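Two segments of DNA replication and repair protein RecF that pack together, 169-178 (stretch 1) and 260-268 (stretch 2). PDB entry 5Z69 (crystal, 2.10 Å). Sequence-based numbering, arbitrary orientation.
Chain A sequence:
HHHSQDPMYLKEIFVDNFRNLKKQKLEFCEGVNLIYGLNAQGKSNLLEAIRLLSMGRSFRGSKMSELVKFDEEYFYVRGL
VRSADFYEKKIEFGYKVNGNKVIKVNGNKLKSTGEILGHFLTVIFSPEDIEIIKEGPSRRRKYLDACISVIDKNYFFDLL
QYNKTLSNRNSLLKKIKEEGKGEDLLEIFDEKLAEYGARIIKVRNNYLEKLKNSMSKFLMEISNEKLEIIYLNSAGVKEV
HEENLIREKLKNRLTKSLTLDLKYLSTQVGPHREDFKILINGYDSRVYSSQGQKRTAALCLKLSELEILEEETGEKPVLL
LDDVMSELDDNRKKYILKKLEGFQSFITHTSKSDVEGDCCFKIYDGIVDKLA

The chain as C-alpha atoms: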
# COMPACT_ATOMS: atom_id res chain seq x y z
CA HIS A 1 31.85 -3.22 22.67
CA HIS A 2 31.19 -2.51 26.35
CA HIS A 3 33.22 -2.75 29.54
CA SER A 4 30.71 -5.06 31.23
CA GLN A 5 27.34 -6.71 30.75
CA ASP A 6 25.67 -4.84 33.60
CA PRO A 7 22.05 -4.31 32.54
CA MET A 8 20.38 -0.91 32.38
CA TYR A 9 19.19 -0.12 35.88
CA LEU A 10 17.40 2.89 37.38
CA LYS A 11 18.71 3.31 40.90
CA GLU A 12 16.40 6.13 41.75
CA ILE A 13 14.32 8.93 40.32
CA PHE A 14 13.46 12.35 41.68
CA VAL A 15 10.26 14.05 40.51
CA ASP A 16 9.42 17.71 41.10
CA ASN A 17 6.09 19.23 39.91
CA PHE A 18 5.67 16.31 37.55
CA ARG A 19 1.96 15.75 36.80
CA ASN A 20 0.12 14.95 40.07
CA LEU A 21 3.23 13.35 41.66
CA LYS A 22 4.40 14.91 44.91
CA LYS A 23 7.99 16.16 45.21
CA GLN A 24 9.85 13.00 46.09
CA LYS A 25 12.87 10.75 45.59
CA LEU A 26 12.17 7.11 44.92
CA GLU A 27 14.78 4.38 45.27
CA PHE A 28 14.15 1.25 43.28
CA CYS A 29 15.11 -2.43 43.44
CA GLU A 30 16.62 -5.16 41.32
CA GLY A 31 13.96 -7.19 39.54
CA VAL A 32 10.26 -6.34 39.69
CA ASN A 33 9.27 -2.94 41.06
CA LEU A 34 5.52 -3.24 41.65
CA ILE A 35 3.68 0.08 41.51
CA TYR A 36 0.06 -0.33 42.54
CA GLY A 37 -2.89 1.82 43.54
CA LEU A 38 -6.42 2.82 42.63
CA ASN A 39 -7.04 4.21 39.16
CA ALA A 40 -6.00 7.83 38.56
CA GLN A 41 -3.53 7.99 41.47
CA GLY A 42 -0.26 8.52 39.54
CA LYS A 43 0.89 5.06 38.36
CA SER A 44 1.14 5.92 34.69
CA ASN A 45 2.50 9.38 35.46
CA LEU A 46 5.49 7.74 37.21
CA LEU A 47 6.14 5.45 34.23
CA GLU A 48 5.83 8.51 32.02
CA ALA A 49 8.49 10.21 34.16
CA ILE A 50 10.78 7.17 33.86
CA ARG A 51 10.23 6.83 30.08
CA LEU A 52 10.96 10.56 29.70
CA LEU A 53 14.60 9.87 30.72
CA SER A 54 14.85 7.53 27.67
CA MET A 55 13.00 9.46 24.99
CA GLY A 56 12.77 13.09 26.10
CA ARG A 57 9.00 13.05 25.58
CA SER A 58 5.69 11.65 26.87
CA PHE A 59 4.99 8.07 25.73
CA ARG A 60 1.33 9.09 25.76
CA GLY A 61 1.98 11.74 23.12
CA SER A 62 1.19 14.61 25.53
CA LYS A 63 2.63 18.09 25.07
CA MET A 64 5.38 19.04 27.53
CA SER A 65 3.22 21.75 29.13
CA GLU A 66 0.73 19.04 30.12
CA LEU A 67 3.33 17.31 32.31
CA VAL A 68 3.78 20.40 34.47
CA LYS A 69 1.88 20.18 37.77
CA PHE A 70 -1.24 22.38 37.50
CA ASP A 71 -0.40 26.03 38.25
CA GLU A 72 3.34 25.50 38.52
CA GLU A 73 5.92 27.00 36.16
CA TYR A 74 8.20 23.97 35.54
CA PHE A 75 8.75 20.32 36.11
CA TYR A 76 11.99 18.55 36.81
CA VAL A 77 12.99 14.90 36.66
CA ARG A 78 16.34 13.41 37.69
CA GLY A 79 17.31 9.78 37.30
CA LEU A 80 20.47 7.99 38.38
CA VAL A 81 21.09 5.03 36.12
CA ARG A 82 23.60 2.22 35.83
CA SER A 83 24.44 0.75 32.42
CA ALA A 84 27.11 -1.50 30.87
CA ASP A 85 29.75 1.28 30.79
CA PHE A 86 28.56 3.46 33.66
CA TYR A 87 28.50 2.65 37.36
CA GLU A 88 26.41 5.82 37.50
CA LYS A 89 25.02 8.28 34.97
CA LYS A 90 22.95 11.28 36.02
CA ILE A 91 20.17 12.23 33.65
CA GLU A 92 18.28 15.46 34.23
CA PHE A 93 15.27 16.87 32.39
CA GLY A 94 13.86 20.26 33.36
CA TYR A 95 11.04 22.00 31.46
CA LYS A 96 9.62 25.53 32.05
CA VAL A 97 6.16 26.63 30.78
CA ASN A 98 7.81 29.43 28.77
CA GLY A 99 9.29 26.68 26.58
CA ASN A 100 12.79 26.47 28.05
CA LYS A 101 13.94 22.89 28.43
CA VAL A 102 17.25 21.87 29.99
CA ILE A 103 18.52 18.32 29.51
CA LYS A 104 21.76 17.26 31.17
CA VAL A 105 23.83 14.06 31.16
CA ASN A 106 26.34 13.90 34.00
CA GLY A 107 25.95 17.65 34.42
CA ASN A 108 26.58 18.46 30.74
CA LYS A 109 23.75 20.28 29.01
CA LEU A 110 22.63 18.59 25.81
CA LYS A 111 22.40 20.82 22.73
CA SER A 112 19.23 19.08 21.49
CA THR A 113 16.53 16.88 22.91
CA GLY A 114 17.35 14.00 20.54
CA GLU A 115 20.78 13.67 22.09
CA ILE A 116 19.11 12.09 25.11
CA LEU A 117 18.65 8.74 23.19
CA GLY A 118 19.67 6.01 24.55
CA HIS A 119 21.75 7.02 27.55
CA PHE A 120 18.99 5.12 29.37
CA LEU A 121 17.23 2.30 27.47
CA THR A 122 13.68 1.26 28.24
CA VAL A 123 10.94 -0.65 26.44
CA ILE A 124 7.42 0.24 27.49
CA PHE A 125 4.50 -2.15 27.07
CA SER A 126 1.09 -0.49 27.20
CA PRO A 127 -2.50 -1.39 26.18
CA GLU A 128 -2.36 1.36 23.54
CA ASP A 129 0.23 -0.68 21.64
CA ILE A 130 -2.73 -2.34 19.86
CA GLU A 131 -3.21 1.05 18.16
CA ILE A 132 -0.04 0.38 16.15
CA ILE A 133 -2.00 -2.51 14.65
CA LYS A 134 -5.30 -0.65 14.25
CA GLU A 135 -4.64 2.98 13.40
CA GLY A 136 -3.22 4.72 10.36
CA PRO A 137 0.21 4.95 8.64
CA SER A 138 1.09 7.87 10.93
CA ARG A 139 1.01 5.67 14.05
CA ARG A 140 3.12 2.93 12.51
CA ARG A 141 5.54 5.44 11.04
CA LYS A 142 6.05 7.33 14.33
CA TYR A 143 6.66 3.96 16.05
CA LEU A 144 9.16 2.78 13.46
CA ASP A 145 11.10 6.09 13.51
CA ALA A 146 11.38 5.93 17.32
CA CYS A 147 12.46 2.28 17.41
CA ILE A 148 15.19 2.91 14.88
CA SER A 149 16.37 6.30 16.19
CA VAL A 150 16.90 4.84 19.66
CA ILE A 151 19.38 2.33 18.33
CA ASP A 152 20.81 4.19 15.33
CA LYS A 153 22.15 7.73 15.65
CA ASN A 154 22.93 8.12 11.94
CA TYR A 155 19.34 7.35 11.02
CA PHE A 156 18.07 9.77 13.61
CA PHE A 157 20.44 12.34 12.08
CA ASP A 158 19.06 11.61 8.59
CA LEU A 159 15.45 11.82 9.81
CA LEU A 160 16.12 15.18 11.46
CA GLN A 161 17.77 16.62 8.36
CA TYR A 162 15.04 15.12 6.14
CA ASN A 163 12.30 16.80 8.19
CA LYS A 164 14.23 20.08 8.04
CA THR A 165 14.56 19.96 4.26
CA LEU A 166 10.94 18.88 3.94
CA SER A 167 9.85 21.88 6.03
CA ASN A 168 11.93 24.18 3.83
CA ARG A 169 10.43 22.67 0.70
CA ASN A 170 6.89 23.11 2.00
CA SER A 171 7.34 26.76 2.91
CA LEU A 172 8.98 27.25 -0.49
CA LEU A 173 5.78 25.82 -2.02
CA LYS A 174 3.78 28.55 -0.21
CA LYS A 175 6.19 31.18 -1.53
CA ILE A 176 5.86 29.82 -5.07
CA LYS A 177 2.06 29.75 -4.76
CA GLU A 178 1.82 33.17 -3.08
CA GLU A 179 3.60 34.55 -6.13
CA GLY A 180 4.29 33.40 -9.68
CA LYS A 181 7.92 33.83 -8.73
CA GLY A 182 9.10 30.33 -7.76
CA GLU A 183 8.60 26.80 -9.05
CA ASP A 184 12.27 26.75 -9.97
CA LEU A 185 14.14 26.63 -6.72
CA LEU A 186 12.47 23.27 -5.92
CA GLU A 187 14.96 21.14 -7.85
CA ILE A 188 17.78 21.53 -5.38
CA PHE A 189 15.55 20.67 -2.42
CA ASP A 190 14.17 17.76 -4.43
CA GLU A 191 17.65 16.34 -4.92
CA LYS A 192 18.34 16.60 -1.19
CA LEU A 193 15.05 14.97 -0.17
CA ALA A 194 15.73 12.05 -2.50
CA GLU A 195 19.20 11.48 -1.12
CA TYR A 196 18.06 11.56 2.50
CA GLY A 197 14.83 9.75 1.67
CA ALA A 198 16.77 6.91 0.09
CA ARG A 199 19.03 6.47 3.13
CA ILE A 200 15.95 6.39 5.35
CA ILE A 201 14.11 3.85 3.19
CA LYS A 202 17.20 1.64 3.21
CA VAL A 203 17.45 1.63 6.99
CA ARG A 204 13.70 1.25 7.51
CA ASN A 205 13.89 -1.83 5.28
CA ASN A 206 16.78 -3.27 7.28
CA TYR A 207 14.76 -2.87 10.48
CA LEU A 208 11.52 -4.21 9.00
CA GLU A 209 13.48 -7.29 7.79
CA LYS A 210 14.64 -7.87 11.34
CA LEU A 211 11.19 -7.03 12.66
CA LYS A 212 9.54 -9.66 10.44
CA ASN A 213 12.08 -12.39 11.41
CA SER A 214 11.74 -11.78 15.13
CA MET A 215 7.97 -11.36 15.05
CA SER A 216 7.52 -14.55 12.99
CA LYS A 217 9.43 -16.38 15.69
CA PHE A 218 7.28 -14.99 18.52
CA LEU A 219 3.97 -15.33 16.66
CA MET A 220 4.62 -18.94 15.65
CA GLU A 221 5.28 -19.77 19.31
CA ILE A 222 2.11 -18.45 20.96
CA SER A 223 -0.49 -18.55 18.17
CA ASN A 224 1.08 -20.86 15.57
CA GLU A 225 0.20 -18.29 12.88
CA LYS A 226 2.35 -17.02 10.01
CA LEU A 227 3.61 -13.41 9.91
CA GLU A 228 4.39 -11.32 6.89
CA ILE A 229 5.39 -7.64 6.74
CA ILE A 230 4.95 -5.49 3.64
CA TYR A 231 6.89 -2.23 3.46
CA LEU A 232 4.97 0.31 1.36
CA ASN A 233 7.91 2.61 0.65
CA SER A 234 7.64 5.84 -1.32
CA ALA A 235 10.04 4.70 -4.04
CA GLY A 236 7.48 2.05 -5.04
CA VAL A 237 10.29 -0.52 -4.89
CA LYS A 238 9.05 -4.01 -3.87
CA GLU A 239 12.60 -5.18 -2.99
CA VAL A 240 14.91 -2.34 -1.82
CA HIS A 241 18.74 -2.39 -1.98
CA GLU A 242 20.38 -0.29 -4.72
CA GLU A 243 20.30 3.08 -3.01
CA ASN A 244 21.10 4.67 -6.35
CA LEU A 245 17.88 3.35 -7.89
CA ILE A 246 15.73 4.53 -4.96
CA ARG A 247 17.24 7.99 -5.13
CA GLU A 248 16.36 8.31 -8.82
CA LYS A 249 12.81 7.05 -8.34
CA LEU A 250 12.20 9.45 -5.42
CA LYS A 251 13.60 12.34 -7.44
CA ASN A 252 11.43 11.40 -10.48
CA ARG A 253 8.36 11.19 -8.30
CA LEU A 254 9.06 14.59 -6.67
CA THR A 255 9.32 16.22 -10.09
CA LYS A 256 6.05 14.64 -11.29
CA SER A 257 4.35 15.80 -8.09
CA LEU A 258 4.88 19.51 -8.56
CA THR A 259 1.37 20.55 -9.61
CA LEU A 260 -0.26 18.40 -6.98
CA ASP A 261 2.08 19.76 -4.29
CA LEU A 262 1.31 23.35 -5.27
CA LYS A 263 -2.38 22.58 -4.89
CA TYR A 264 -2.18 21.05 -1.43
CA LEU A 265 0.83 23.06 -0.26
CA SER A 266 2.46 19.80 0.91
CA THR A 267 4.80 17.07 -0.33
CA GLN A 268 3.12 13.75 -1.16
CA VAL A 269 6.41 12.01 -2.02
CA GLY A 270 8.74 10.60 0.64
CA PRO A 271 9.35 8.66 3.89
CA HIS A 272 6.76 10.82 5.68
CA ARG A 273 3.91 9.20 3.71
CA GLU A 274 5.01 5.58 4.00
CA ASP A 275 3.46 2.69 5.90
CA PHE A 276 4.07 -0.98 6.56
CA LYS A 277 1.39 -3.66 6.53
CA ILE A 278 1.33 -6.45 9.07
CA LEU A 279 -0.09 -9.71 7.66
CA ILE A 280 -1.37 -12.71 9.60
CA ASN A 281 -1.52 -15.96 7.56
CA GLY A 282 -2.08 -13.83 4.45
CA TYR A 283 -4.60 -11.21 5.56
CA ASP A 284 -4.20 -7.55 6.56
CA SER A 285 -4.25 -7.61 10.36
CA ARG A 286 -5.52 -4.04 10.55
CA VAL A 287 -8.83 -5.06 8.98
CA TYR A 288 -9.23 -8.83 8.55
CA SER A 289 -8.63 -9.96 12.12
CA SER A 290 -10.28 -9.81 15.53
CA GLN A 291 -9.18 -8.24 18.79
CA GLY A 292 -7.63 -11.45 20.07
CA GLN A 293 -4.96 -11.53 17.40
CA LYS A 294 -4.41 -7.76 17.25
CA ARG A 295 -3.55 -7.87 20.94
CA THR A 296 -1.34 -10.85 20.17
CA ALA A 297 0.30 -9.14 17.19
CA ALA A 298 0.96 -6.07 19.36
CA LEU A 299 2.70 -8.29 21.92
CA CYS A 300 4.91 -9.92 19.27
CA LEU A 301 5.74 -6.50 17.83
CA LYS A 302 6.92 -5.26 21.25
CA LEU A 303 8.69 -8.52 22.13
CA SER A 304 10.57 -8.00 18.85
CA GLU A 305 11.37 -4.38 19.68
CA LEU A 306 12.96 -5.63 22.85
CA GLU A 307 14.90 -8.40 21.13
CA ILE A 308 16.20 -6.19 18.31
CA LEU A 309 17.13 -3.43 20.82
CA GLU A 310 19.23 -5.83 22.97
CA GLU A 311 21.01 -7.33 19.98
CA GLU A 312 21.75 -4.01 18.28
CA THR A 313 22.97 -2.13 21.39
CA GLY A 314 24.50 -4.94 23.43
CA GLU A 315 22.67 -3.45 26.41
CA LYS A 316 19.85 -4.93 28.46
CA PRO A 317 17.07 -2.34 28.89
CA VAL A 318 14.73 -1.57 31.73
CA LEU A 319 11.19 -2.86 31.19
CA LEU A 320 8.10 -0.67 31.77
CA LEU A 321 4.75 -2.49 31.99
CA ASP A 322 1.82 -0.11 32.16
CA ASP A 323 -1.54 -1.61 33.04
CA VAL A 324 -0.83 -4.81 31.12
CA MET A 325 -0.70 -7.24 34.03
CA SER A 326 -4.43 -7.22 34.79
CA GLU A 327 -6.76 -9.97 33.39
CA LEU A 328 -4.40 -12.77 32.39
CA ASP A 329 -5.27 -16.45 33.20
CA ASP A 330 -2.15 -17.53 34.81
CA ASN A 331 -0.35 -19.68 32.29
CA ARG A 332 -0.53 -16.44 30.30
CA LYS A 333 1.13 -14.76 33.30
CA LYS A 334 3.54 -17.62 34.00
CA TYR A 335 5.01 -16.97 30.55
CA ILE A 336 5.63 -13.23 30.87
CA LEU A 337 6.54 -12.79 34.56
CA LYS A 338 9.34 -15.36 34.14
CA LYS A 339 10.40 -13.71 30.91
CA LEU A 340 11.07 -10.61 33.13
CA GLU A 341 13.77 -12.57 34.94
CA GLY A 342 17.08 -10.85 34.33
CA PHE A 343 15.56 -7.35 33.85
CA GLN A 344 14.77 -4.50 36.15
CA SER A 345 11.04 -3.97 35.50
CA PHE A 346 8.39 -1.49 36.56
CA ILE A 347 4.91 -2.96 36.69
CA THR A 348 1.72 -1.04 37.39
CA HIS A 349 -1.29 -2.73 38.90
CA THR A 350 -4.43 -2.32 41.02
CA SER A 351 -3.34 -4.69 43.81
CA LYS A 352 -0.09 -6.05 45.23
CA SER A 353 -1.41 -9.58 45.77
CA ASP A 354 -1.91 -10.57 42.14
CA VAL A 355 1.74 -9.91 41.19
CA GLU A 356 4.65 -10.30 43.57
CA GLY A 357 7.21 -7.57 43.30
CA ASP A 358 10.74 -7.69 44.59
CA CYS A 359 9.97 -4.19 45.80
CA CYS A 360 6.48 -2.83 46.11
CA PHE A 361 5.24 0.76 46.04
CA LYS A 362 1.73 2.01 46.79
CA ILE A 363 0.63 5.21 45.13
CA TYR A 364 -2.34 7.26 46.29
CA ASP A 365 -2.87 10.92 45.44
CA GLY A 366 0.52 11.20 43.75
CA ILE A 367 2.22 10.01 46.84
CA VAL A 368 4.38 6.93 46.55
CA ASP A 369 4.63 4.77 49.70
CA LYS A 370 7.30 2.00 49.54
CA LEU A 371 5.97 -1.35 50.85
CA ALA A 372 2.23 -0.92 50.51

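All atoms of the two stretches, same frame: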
# COMPACT_ATOMS: atom_id res chain seq x y z
N ARG A 169 11.08 22.85 1.98
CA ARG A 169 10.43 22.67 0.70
C ARG A 169 8.98 23.14 0.79
O ARG A 169 8.49 23.85 -0.08
CB ARG A 169 10.49 21.22 0.23
CG ARG A 169 9.98 21.05 -1.22
CD ARG A 169 9.76 19.61 -1.59
NE ARG A 169 9.55 19.39 -3.02
CZ ARG A 169 8.35 19.23 -3.59
NH1 ARG A 169 7.24 19.27 -2.86
NH2 ARG A 169 8.28 19.03 -4.89
N ASN A 170 8.30 22.76 1.87
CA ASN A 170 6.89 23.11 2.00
C ASN A 170 6.63 24.61 2.12
O ASN A 170 5.64 25.12 1.60
CB ASN A 170 6.30 22.38 3.20
CG ASN A 170 6.05 20.92 2.90
OD1 ASN A 170 5.92 20.54 1.73
ND2 ASN A 170 5.98 20.10 3.94
N SER A 171 7.52 25.32 2.80
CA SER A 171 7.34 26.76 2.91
C SER A 171 7.70 27.39 1.57
O SER A 171 7.09 28.39 1.17
CB SER A 171 8.18 27.33 4.06
OG SER A 171 9.56 27.19 3.82
N LEU A 172 8.65 26.80 0.86
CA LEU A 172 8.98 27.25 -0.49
C LEU A 172 7.75 27.12 -1.39
O LEU A 172 7.51 27.98 -2.23
CB LEU A 172 10.15 26.46 -1.08
CG LEU A 172 10.60 26.91 -2.47
CD1 LEU A 172 11.06 28.36 -2.43
CD2 LEU A 172 11.70 26.02 -3.03
N LEU A 173 6.99 26.04 -1.21
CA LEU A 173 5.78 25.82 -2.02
C LEU A 173 4.81 26.99 -1.81
O LEU A 173 4.29 27.54 -2.78
CB LEU A 173 5.10 24.47 -1.67
CG LEU A 173 5.37 23.11 -2.34
CD1 LEU A 173 5.28 23.20 -3.81
CD2 LEU A 173 6.70 22.52 -2.02
N LYS A 174 4.58 27.37 -0.55
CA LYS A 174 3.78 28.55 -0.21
C LYS A 174 4.27 29.79 -0.94
O LYS A 174 3.47 30.53 -1.52
CB LYS A 174 3.82 28.82 1.30
CG LYS A 174 2.65 28.29 2.08
CD LYS A 174 3.00 26.98 2.77
CE LYS A 174 1.86 26.51 3.66
NZ LYS A 174 2.22 25.29 4.44
N LYS A 175 5.58 30.01 -0.90
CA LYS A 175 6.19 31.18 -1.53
C LYS A 175 6.04 31.16 -3.05
O LYS A 175 5.86 32.20 -3.68
CB LYS A 175 7.67 31.26 -1.14
CG LYS A 175 8.32 32.61 -1.39
CD LYS A 175 7.67 33.70 -0.54
CE LYS A 175 7.74 33.37 0.94
NZ LYS A 175 7.24 34.49 1.79
N ILE A 176 6.09 29.97 -3.64
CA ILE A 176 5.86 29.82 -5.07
C ILE A 176 4.39 30.07 -5.42
O ILE A 176 4.09 30.71 -6.41
CB ILE A 176 6.28 28.43 -5.57
CG1 ILE A 176 7.77 28.23 -5.33
CG2 ILE A 176 5.92 28.26 -7.04
CD1 ILE A 176 8.21 26.80 -5.41
N LYS A 177 3.49 29.56 -4.58
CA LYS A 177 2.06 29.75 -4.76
C LYS A 177 1.64 31.20 -4.53
O LYS A 177 0.86 31.77 -5.30
CB LYS A 177 1.28 28.83 -3.82
CG LYS A 177 -0.23 28.82 -4.01
CD LYS A 177 -0.63 27.89 -5.15
CE LYS A 177 -2.06 27.39 -4.99
NZ LYS A 177 -2.29 26.70 -3.68
N GLU A 178 2.16 31.80 -3.46
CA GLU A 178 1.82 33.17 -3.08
C GLU A 178 2.31 34.19 -4.09
O GLU A 178 1.94 35.36 -4.05
CB GLU A 178 2.38 33.51 -1.70
CG GLU A 178 1.60 32.91 -0.53
CD GLU A 178 0.42 33.77 -0.10
OE1 GLU A 178 -0.08 33.56 1.03
OE2 GLU A 178 -0.00 34.65 -0.89
N LEU A 260 0.49 18.88 -8.13
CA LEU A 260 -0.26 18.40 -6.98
C LEU A 260 0.21 19.07 -5.68
O LEU A 260 -0.61 19.47 -4.85
CB LEU A 260 -0.12 16.88 -6.84
CG LEU A 260 -0.82 16.34 -5.60
CD1 LEU A 260 -2.27 15.99 -5.91
CD2 LEU A 260 -0.09 15.15 -5.02
N ASP A 261 1.53 19.19 -5.53
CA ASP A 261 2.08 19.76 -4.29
C ASP A 261 1.73 21.24 -4.15
O ASP A 261 1.48 21.74 -3.04
CB ASP A 261 3.60 19.55 -4.26
CG ASP A 261 3.99 18.09 -4.02
OD1 ASP A 261 3.10 17.27 -3.67
OD2 ASP A 261 5.18 17.75 -4.18
N LEU A 262 1.70 21.94 -5.28
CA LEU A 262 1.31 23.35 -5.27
C LEU A 262 -0.15 23.50 -4.88
O LEU A 262 -0.53 24.49 -4.27
CB LEU A 262 1.56 23.97 -6.64
CG LEU A 262 3.04 24.27 -6.87
CD1 LEU A 262 3.27 24.69 -8.28
CD2 LEU A 262 3.52 25.35 -5.90
N LYS A 263 -0.96 22.51 -5.22
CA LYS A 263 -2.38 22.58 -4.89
C LYS A 263 -2.62 22.38 -3.41
O LYS A 263 -3.41 23.10 -2.80
CB LYS A 263 -3.16 21.53 -5.68
CG LYS A 263 -4.61 21.44 -5.26
CD LYS A 263 -5.34 20.34 -6.03
CE LYS A 263 -5.45 20.64 -7.52
NZ LYS A 263 -4.40 19.96 -8.35
N TYR A 264 -1.94 21.40 -2.82
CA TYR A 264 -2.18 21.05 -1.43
C TYR A 264 -1.22 21.75 -0.48
O TYR A 264 -1.38 21.68 0.74
CB TYR A 264 -2.11 19.54 -1.25
CG TYR A 264 -3.32 18.84 -1.81
CD1 TYR A 264 -4.46 18.65 -1.03
CD2 TYR A 264 -3.34 18.38 -3.13
CE1 TYR A 264 -5.57 18.02 -1.54
CE2 TYR A 264 -4.46 17.74 -3.65
CZ TYR A 264 -5.57 17.57 -2.85
OH TYR A 264 -6.68 16.94 -3.34
N LEU A 265 -0.23 22.44 -1.04
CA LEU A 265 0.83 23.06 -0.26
C LEU A 265 1.47 22.04 0.69
O LEU A 265 1.68 22.31 1.87
CB LEU A 265 0.30 24.27 0.51
CG LEU A 265 -0.08 25.52 -0.30
CD1 LEU A 265 -0.57 26.62 0.65
CD2 LEU A 265 1.07 26.03 -1.16
N SER A 266 1.76 20.85 0.16
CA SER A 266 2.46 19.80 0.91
C SER A 266 3.25 18.92 -0.05
O SER A 266 3.21 19.11 -1.27
CB SER A 266 1.47 18.94 1.70
OG SER A 266 0.71 18.13 0.81
N THR A 267 3.96 17.94 0.48
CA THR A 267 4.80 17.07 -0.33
C THR A 267 4.28 15.65 -0.23
O THR A 267 4.40 15.06 0.84
CB THR A 267 6.29 17.11 0.14
OG1 THR A 267 6.78 18.45 0.06
CG2 THR A 267 7.17 16.21 -0.74
N GLN A 268 3.69 15.10 -1.29
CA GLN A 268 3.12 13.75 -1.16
C GLN A 268 4.19 12.65 -1.32
O GLN A 268 3.93 11.49 -0.98
CB GLN A 268 1.95 13.53 -2.16
CG GLN A 268 2.31 12.82 -3.42
CD GLN A 268 2.32 11.29 -3.35
OE1 GLN A 268 2.99 10.67 -4.15
NE2 GLN A 268 1.60 10.70 -2.41
O HOH W 1 4.38 17.38 3.67

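The strongest polar feature of this contact is a buried salt bridge. Arg169 reaches out with chi1, chi2 and chi3 all t, and its NH1 lies 2.9 Å from OD2 of Asp261, a charged hydrogen bond that neutralises both groups away from solvent. The same nitrogen also donates to the hydroxyl of Thr267, with NH1 to OG1 at 3.1 Å. Both acceptors sit at the edge of the guanidinium, near its plane, which is where its N-H groups point. NE and NH2 are satisfied elsewhere in the structure, so NE, NH1 and NH2 of the buried arginine all have partners.

Thr267 passes the chain of bonds onward. Its OG1 accepts from Arg169 and donates to OD1 of Asn170, 2.8 Å away, so one hydroxyl links two neighbouring residues of the helix. Direction is fixed here, because the amide oxygen can only accept. The other end of the Asn170 amide, ND2, donates to a water at 3.2 Å, and the same water accepts from the backbone N of Thr267 at 3.3 Å. Side chain and backbone of Thr267 are thus both tied to Asn170, one directly and one through solvent.

Asp261 works in two directions. While OD2 faces Arg169, OD1 accepts from the backbone N of Gln268 at 3.3 Å, a link between the helix and the segment that follows it.

Helix 169-177 and helix 260-264 cross at 83°, nearly perpendicular, with their axes 9.3 Å apart at closest approach. Helix 260-264 gives way at Leu265, which adopts positive phi (52°), and the chain then continues in extended conformation through Ser266 and Thr267. It runs close to the start of stretch 1: CA of Asn170 and CA of Ser266 are 5.6 Å apart, and CA of Leu173 and CA of Leu265 5.9 Å. Ser266 turns its CA-to-CB bond away, whereas Thr267 points toward the other stretch.

One helical turn on from Arg169, the chemistry becomes apolar. Leu173 places CD1 3.5 Å from CD2 of Leu262, and Ile176 adds its CG2 at 3.9 Å from that same CD2. Leu265 has the largest area covered in either stretch, although its CA-to-CB bond points sideways; the end of its side chain comes nearer helix 169-177, with CD2 3.9 Å from O of Leu173 and 3.9 Å from CB of Lys177.

The lysines close the outer margin. Lys174 lays its aliphatic part against Leu265, CE to CD1 at 3.9 Å. Lys177 combines two roles: its CB packs on Leu265, and its NZ donates to O of Leu262 at 2.9 Å, a carbonyl near the C-terminal end of helix 260-264, where carbonyls lack the usual helical partners. The pattern along helix 169-177 is polar groups with several partners at Arg169 and Asn170, where the stretch opens, then apolar Leu173 and Ile176, each followed by a lysine, Lys174 and Lys177, whose side chain reaches the exposed margin.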